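PDB 6KBY: beta-lactamase, which probably hydrolyses beta-lactam antibiotics to substituted beta-amino acids as a class C serine enzyme, and binds adenosine monophosphate in its active-site pocket. Local coordinates for residues Gly43-Tyr48 against Asp236-Val241. Sequence-based numbering, arbitrary orientation.
Sequences GKNYIY and DLLRYV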
loop_
_atom_site.group_PDB
_atom_site.type_symbol
_atom_site.label_atom_id
_atom_site.label_comp_id
_atom_site.label_asym_id
_atom_site.label_seq_id
_atom_site.Cartn_x
_atom_site.Cartn_y
_atom_site.Cartn_z
ATOM N N GLY A 43 -12.132 -15.061 11.204
ATOM C CA GLY A 43 -11.933 -14.230 12.374
ATOM C C GLY A 43 -10.685 -14.530 13.172
ATOM O O GLY A 43 -10.494 -13.929 14.235
ATOM N N LYS A 44 -9.833 -15.430 12.693
ATOM C CA LYS A 44 -8.631 -15.851 13.396
ATOM C C LYS A 44 -7.409 -15.316 12.665
ATOM O O LYS A 44 -7.402 -15.202 11.434
ATOM C CB LYS A 44 -8.529 -17.378 13.437
ATOM C CG LYS A 44 -9.812 -18.089 13.823
ATOM C CD LYS A 44 -10.257 -17.712 15.216
ATOM C CE LYS A 44 -11.453 -18.552 15.650
ATOM N NZ LYS A 44 -11.147 -20.010 15.618
ATOM N N ASN A 45 -6.364 -15.008 13.427
ATOM C CA ASN A 45 -5.160 -14.393 12.893
ATOM C C ASN A 45 -3.968 -15.302 13.135
ATOM O O ASN A 45 -3.791 -15.826 14.243
ATOM C CB ASN A 45 -4.927 -13.030 13.542
ATOM C CG ASN A 45 -6.013 -12.036 13.188
ATOM O OD1 ASN A 45 -6.638 -12.128 12.129
ATOM N ND2 ASN A 45 -6.244 -11.077 14.069
ATOM N N TYR A 46 -3.153 -15.483 12.100
ATOM C CA TYR A 46 -2.002 -16.368 12.151
ATOM C C TYR A 46 -0.793 -15.600 11.649
ATOM O O TYR A 46 -0.859 -14.966 10.591
ATOM C CB TYR A 46 -2.251 -17.573 11.251
ATOM C CG TYR A 46 -3.559 -18.266 11.537
ATOM C CD1 TYR A 46 -3.689 -19.109 12.629
ATOM C CD2 TYR A 46 -4.667 -18.086 10.720
ATOM C CE1 TYR A 46 -4.885 -19.753 12.904
ATOM C CE2 TYR A 46 -5.873 -18.729 10.989
ATOM C CZ TYR A 46 -5.971 -19.561 12.086
ATOM O OH TYR A 46 -7.144 -20.221 12.382
ATOM N N ILE A 47 0.298 -15.641 12.404
ATOM C CA ILE A 47 1.524 -14.930 12.056
ATOM C C ILE A 47 2.642 -15.954 11.980
ATOM O O ILE A 47 2.874 -16.684 12.950
ATOM C CB ILE A 47 1.886 -13.875 13.119
ATOM C CG1 ILE A 47 0.686 -12.998 13.492
ATOM C CG2 ILE A 47 3.098 -13.060 12.656
ATOM C CD1 ILE A 47 0.315 -11.987 12.460
ATOM N N TYR A 48 3.352 -15.986 10.856
ATOM C CA TYR A 48 4.450 -16.923 10.641
ATOM C C TYR A 48 5.710 -16.133 10.320
ATOM O O TYR A 48 5.719 -15.323 9.387
ATOM C CB TYR A 48 4.107 -17.895 9.510
ATOM C CG TYR A 48 2.819 -18.641 9.785
ATOM C CD1 TYR A 48 2.759 -19.594 10.790
ATOM C CD2 TYR A 48 1.658 -18.375 9.069
ATOM C CE1 TYR A 48 1.585 -20.273 11.069
ATOM C CE2 TYR A 48 0.472 -19.056 9.343
ATOM C CZ TYR A 48 0.451 -20.000 10.342
ATOM O OH TYR A 48 -0.714 -20.683 10.624
ATOM N N ASP A 236 0.616 -5.458 12.701
ATOM C CA ASP A 236 -0.075 -4.187 12.491
ATOM C C ASP A 236 -0.759 -4.150 11.133
ATOM O O ASP A 236 -1.882 -3.649 11.010
ATOM C CB ASP A 236 0.888 -3.005 12.618
ATOM C CG ASP A 236 0.959 -2.444 14.030
ATOM O OD1 ASP A 236 0.583 -3.150 14.995
ATOM O OD2 ASP A 236 1.420 -1.289 14.175
ATOM N N LEU A 237 -0.092 -4.653 10.093
ATOM C CA LEU A 237 -0.736 -4.661 8.785
ATOM C C LEU A 237 -1.905 -5.628 8.730
ATOM O O LEU A 237 -2.877 -5.369 8.017
ATOM C CB LEU A 237 0.263 -4.965 7.678
ATOM C CG LEU A 237 1.176 -3.801 7.314
ATOM C CD1 LEU A 237 2.207 -4.259 6.290
ATOM C CD2 LEU A 237 0.388 -2.604 6.785
ATOM N N LEU A 238 -1.846 -6.737 9.468
ATOM C CA LEU A 238 -3.017 -7.604 9.502
ATOM C C LEU A 238 -4.188 -6.901 10.175
ATOM O O LEU A 238 -5.340 -7.058 9.754
ATOM C CB LEU A 238 -2.700 -8.934 10.180
ATOM C CG LEU A 238 -3.742 -10.036 9.943
ATOM C CD1 LEU A 238 -3.789 -10.439 8.471
ATOM C CD2 LEU A 238 -3.466 -11.241 10.827
ATOM N N ARG A 239 -3.914 -6.111 11.215
ATOM C CA ARG A 239 -4.972 -5.304 11.816
ATOM C C ARG A 239 -5.555 -4.325 10.799
ATOM O O ARG A 239 -6.774 -4.148 10.715
ATOM C CB ARG A 239 -4.431 -4.564 13.038
ATOM C CG ARG A 239 -5.489 -3.764 13.764
ATOM C CD ARG A 239 -5.004 -3.152 15.072
ATOM N NE ARG A 239 -6.026 -2.252 15.589
ATOM C CZ ARG A 239 -7.040 -2.636 16.358
ATOM N NH1 ARG A 239 -7.160 -3.907 16.726
ATOM N NH2 ARG A 239 -7.938 -1.746 16.761
ATOM N N TYR A 240 -4.689 -3.702 9.999
ATOM C CA TYR A 240 -5.131 -2.792 8.941
ATOM C C TYR A 240 -6.025 -3.515 7.945
ATOM O O TYR A 240 -7.046 -2.972 7.501
ATOM C CB TYR A 240 -3.888 -2.259 8.243
ATOM C CG TYR A 240 -4.020 -1.207 7.164
ATOM C CD1 TYR A 240 -4.657 0.009 7.395
ATOM C CD2 TYR A 240 -3.394 -1.396 5.941
ATOM C CE1 TYR A 240 -4.696 0.993 6.419
ATOM C CE2 TYR A 240 -3.423 -0.427 4.967
ATOM C CZ TYR A 240 -4.076 0.765 5.210
ATOM O OH TYR A 240 -4.093 1.762 4.257
ATOM N N VAL A 241 -5.654 -4.743 7.581
ATOM C CA VAL A 241 -6.480 -5.537 6.674
ATOM C C VAL A 241 -7.835 -5.844 7.308
ATOM O O VAL A 241 -8.886 -5.692 6.674
ATOM C CB VAL A 241 -5.721 -6.809 6.256
ATOM C CG1 VAL A 241 -6.650 -7.804 5.568
ATOM C CG2 VAL A 241 -4.547 -6.446 5.352
#
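With CG opposite its backbone N (chi1 -165°) and CD2 extended anti to CA, Leu238 reaches out from the helix toward Asn45 and Ile47, while Asn45 keeps its amide beside its own backbone N (chi1 -65°), which leaves CB, CG and OD1 facing the leucine methyl as the two side chains meet at a slant. CD2 of Leu238 meets three atoms of the asparagine almost equally: OD1 at 3.5 Å, CB at 3.6 Å and CG at 3.6 Å. The leucine methyl therefore packs against CB and the carbonyl side of the amide, and not against a single atom, and its meeting with OD1 is a van der Waals one. In the mixed alpha/beta fold of class C beta-lactamases, residues 44-48 belong to an outermost strand of the large antiparallel sheet, and helix 234-244 packs on one of its faces. The polar needs of the amide are served by other residues: OD1 is hydrogen-bonded to Thr40 OG1, and ND2 to Gln242 OE1, one residue beyond Val241 on the same helix. These bonds fix the rotation of the amide; the one to Gln242 ties the strand to the helix, and the one to Thr40 joins it to strand 34-41. Ile47, two residues further along the strand, brings only its CD1 to the same methyl, at 4.2 Å, a looser apolar touch. The axes of the short segments run roughly antiparallel, at 150°, and come within 10.1 Å at their closest, with Leu238 spanning the gap. Leu238 also rests on Ala38 and Thr40 of strand 34-41, whereas Tyr46 and Tyr48 turn to helix 11-30.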